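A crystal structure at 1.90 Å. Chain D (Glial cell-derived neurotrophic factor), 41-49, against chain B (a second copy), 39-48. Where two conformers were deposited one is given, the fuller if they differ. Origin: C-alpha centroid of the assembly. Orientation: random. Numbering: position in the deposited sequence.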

# COMPACT_ATOMS: atom_id res chain seq x y z
N GLY D 41 -1.75 -6.48 5.73
CA GLY D 41 -2.54 -5.27 5.63
C GLY D 41 -3.10 -5.07 4.23
O GLY D 41 -2.60 -5.65 3.27
N CYS D 42 -4.14 -4.25 4.13
CA CYS D 42 -4.79 -3.97 2.85
C CYS D 42 -3.99 -2.98 2.01
O CYS D 42 -3.91 -1.79 2.32
CB CYS D 42 -6.20 -3.42 3.11
SG CYS D 42 -7.26 -3.13 1.66
N VAL D 43 -3.44 -3.46 0.90
CA VAL D 43 -2.62 -2.62 0.04
C VAL D 43 -2.91 -2.78 -1.45
O VAL D 43 -3.46 -3.79 -1.88
CB VAL D 43 -1.12 -2.95 0.23
CG1 VAL D 43 -0.74 -2.90 1.70
CG2 VAL D 43 -0.82 -4.32 -0.35
N LEU D 44 -2.53 -1.76 -2.21
CA LEU D 44 -2.70 -1.76 -3.66
C LEU D 44 -1.40 -2.31 -4.24
O LEU D 44 -0.30 -1.96 -3.79
CB LEU D 44 -2.92 -0.34 -4.18
CG LEU D 44 -3.20 -0.16 -5.68
CD1 LEU D 44 -4.69 -0.24 -5.96
CD2 LEU D 44 -2.68 1.21 -6.10
N THR D 45 -1.54 -3.20 -5.21
CA THR D 45 -0.39 -3.79 -5.87
C THR D 45 -0.79 -3.79 -7.34
O THR D 45 -1.98 -3.68 -7.66
CB THR D 45 -0.08 -5.19 -5.31
OG1 THR D 45 1.05 -5.75 -5.98
CG2 THR D 45 -1.26 -6.09 -5.46
N ALA D 46 0.18 -3.90 -8.23
CA ALA D 46 -0.16 -3.82 -9.65
C ALA D 46 0.56 -4.88 -10.45
O ALA D 46 1.59 -5.42 -10.02
CB ALA D 46 0.18 -2.43 -10.18
N ILE D 47 0.00 -5.19 -11.61
CA ILE D 47 0.59 -6.19 -12.48
C ILE D 47 0.39 -5.80 -13.96
O ILE D 47 -0.67 -5.30 -14.35
CB ILE D 47 -0.01 -7.62 -12.16
CG1 ILE D 47 0.56 -8.65 -13.14
CG2 ILE D 47 -1.54 -7.58 -12.18
CD1 ILE D 47 0.58 -10.06 -12.58
N HIS D 48 1.43 -6.01 -14.77
CA HIS D 48 1.34 -5.70 -16.19
C HIS D 48 0.67 -6.90 -16.84
O HIS D 48 1.07 -8.05 -16.61
CB HIS D 48 2.75 -5.51 -16.78
CG HIS D 48 3.34 -4.16 -16.50
ND1 HIS D 48 3.49 -3.21 -17.47
CD2 HIS D 48 3.85 -3.64 -15.36
CE1 HIS D 48 4.08 -2.15 -16.96
NE2 HIS D 48 4.32 -2.38 -15.68
N LEU D 49 -0.35 -6.65 -17.64
CA LEU D 49 -1.07 -7.72 -18.30
C LEU D 49 -1.42 -7.33 -19.73
O LEU D 49 -1.34 -6.17 -20.11
CB LEU D 49 -2.38 -8.01 -17.57
CG LEU D 49 -2.40 -8.42 -16.10
CD1 LEU D 49 -3.86 -8.46 -15.63
CD2 LEU D 49 -1.75 -9.78 -15.93
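Chain B, residues 39-48: NRGCVLTAIH

Two copies of one chain can join edge to edge by letting a strand of each extend a shared parallel sheet, and glial cell-derived neurotrophic factor offers a compact example. Strand 43-48 of chain B runs beside strand 43-49 of chain D in nearly the same direction, 22° apart (signed crossing angle -22°), with the axes 4.5 Å apart at their closest.

Before its strand, chain B makes a type I turn from Asn B39 to Cys B42, closed by a hydrogen bond from Cys B42 N to Asn B39 O (3.2 Å). From this turn Arg B40 reaches back to the start of the chain D stretch, where Cys D42 O accepts two hydrogen bonds, from Arg B40 NH1 at 2.7 Å and Arg B40 NH2 at 2.9 Å. The carbonyl lies at the guanidinium edge, where the N-H groups point.

At Leu D44 the strands are not yet directly paired, and water fills the gap: one molecule joins Leu D44 N to Arg B40 O, another Leu D44 O to Leu B44 N. The side chain packs on Val B43, with Leu D44 CD2 3.9 Å from Val B43 CG1.

Direct pairing begins at Ala D46, whose N donates to Leu B44 O (3.1 Å) and whose O accepts from Ala B46 N (2.9 Å). Ala D46 lies opposite Thr B45, their CA atoms 4.4 Å apart; Ile D47 follows opposite Ala B46, CA to CA 4.7 Å, with both side chains on the other face of the sheet. His D48 N then donates to Ala B46 O (2.9 Å), continuing the alternation typical of parallel strands. Its ring receives Ile B47 CD1 over one face, 3.9 Å from the ring centroid, a CH-pi contact. Beyond it, water again bridges the backbones, from His D48 O to His B48 N.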

# COMPACT_ATOMS: atom_id res chain seq x y z
N ASN B 39 2.41 6.79 2.79
CA ASN B 39 2.33 7.13 1.37
C ASN B 39 1.86 5.88 0.65
O ASN B 39 2.67 5.10 0.12
CB ASN B 39 3.71 7.55 0.86
CG ASN B 39 4.07 8.96 1.28
OD1 ASN B 39 3.61 9.94 0.69
ND2 ASN B 39 4.91 9.08 2.30
N ARG B 40 0.54 5.68 0.65
CA ARG B 40 -0.08 4.51 0.03
C ARG B 40 0.04 4.44 -1.48
O ARG B 40 -0.21 3.39 -2.09
CB ARG B 40 -1.56 4.46 0.43
CG ARG B 40 -1.80 4.68 1.91
CD ARG B 40 -2.09 3.37 2.62
NE ARG B 40 -3.31 2.75 2.12
CZ ARG B 40 -3.56 1.44 2.17
NH1 ARG B 40 -2.66 0.62 2.70
NH2 ARG B 40 -4.70 0.96 1.70
N GLY B 41 0.42 5.56 -2.09
CA GLY B 41 0.59 5.61 -3.53
C GLY B 41 1.90 5.00 -4.02
O GLY B 41 2.09 4.82 -5.22
N CYS B 42 2.81 4.71 -3.09
CA CYS B 42 4.10 4.09 -3.40
C CYS B 42 3.81 2.59 -3.44
O CYS B 42 3.71 1.94 -2.39
CB CYS B 42 5.12 4.42 -2.29
SG CYS B 42 6.76 3.65 -2.49
N VAL B 43 3.67 2.05 -4.64
CA VAL B 43 3.30 0.65 -4.79
C VAL B 43 4.25 -0.22 -5.61
O VAL B 43 5.03 0.27 -6.41
CB VAL B 43 1.88 0.51 -5.38
CG1 VAL B 43 0.95 1.54 -4.77
CG2 VAL B 43 1.92 0.69 -6.86
N LEU B 44 4.14 -1.52 -5.37
CA LEU B 44 4.95 -2.52 -6.03
C LEU B 44 4.19 -2.95 -7.28
O LEU B 44 2.98 -3.17 -7.22
CB LEU B 44 5.13 -3.70 -5.08
CG LEU B 44 6.09 -4.84 -5.41
CD1 LEU B 44 7.51 -4.34 -5.41
CD2 LEU B 44 5.93 -5.93 -4.39
N THR B 45 4.88 -3.02 -8.40
CA THR B 45 4.25 -3.42 -9.66
C THR B 45 5.06 -4.57 -10.22
O THR B 45 6.30 -4.51 -10.24
CB THR B 45 4.26 -2.27 -10.68
OG1 THR B 45 3.47 -1.19 -10.18
CG2 THR B 45 3.62 -2.73 -12.01
N ALA B 46 4.38 -5.62 -10.67
CA ALA B 46 5.05 -6.80 -11.22
C ALA B 46 4.88 -6.94 -12.74
O ALA B 46 3.84 -6.60 -13.32
CB ALA B 46 4.54 -8.05 -10.53
N ILE B 47 5.92 -7.45 -13.39
CA ILE B 47 5.87 -7.70 -14.82
C ILE B 47 6.65 -8.98 -15.11
O ILE B 47 7.79 -9.13 -14.67
CB ILE B 47 6.44 -6.50 -15.64
CG1 ILE B 47 6.38 -6.81 -17.13
CG2 ILE B 47 7.82 -6.14 -15.17
CD1 ILE B 47 6.42 -5.58 -18.00
N HIS B 48 6.01 -9.93 -15.78
CA HIS B 48 6.69 -11.17 -16.10
C HIS B 48 7.56 -10.88 -17.31
O HIS B 48 7.06 -10.40 -18.33
CB HIS B 48 5.70 -12.27 -16.44
CG HIS B 48 6.35 -13.53 -16.92
ND1 HIS B 48 5.91 -14.23 -18.02
CD2 HIS B 48 7.47 -14.17 -16.48
CE1 HIS B 48 6.72 -15.26 -18.24
NE2 HIS B 48 7.67 -15.24 -17.32
O HOH W 1 -1.65 0.76 -0.87
O HOH W 2 2.23 -2.43 -3.32
O HOH W 3 3.39 -9.39 -16.46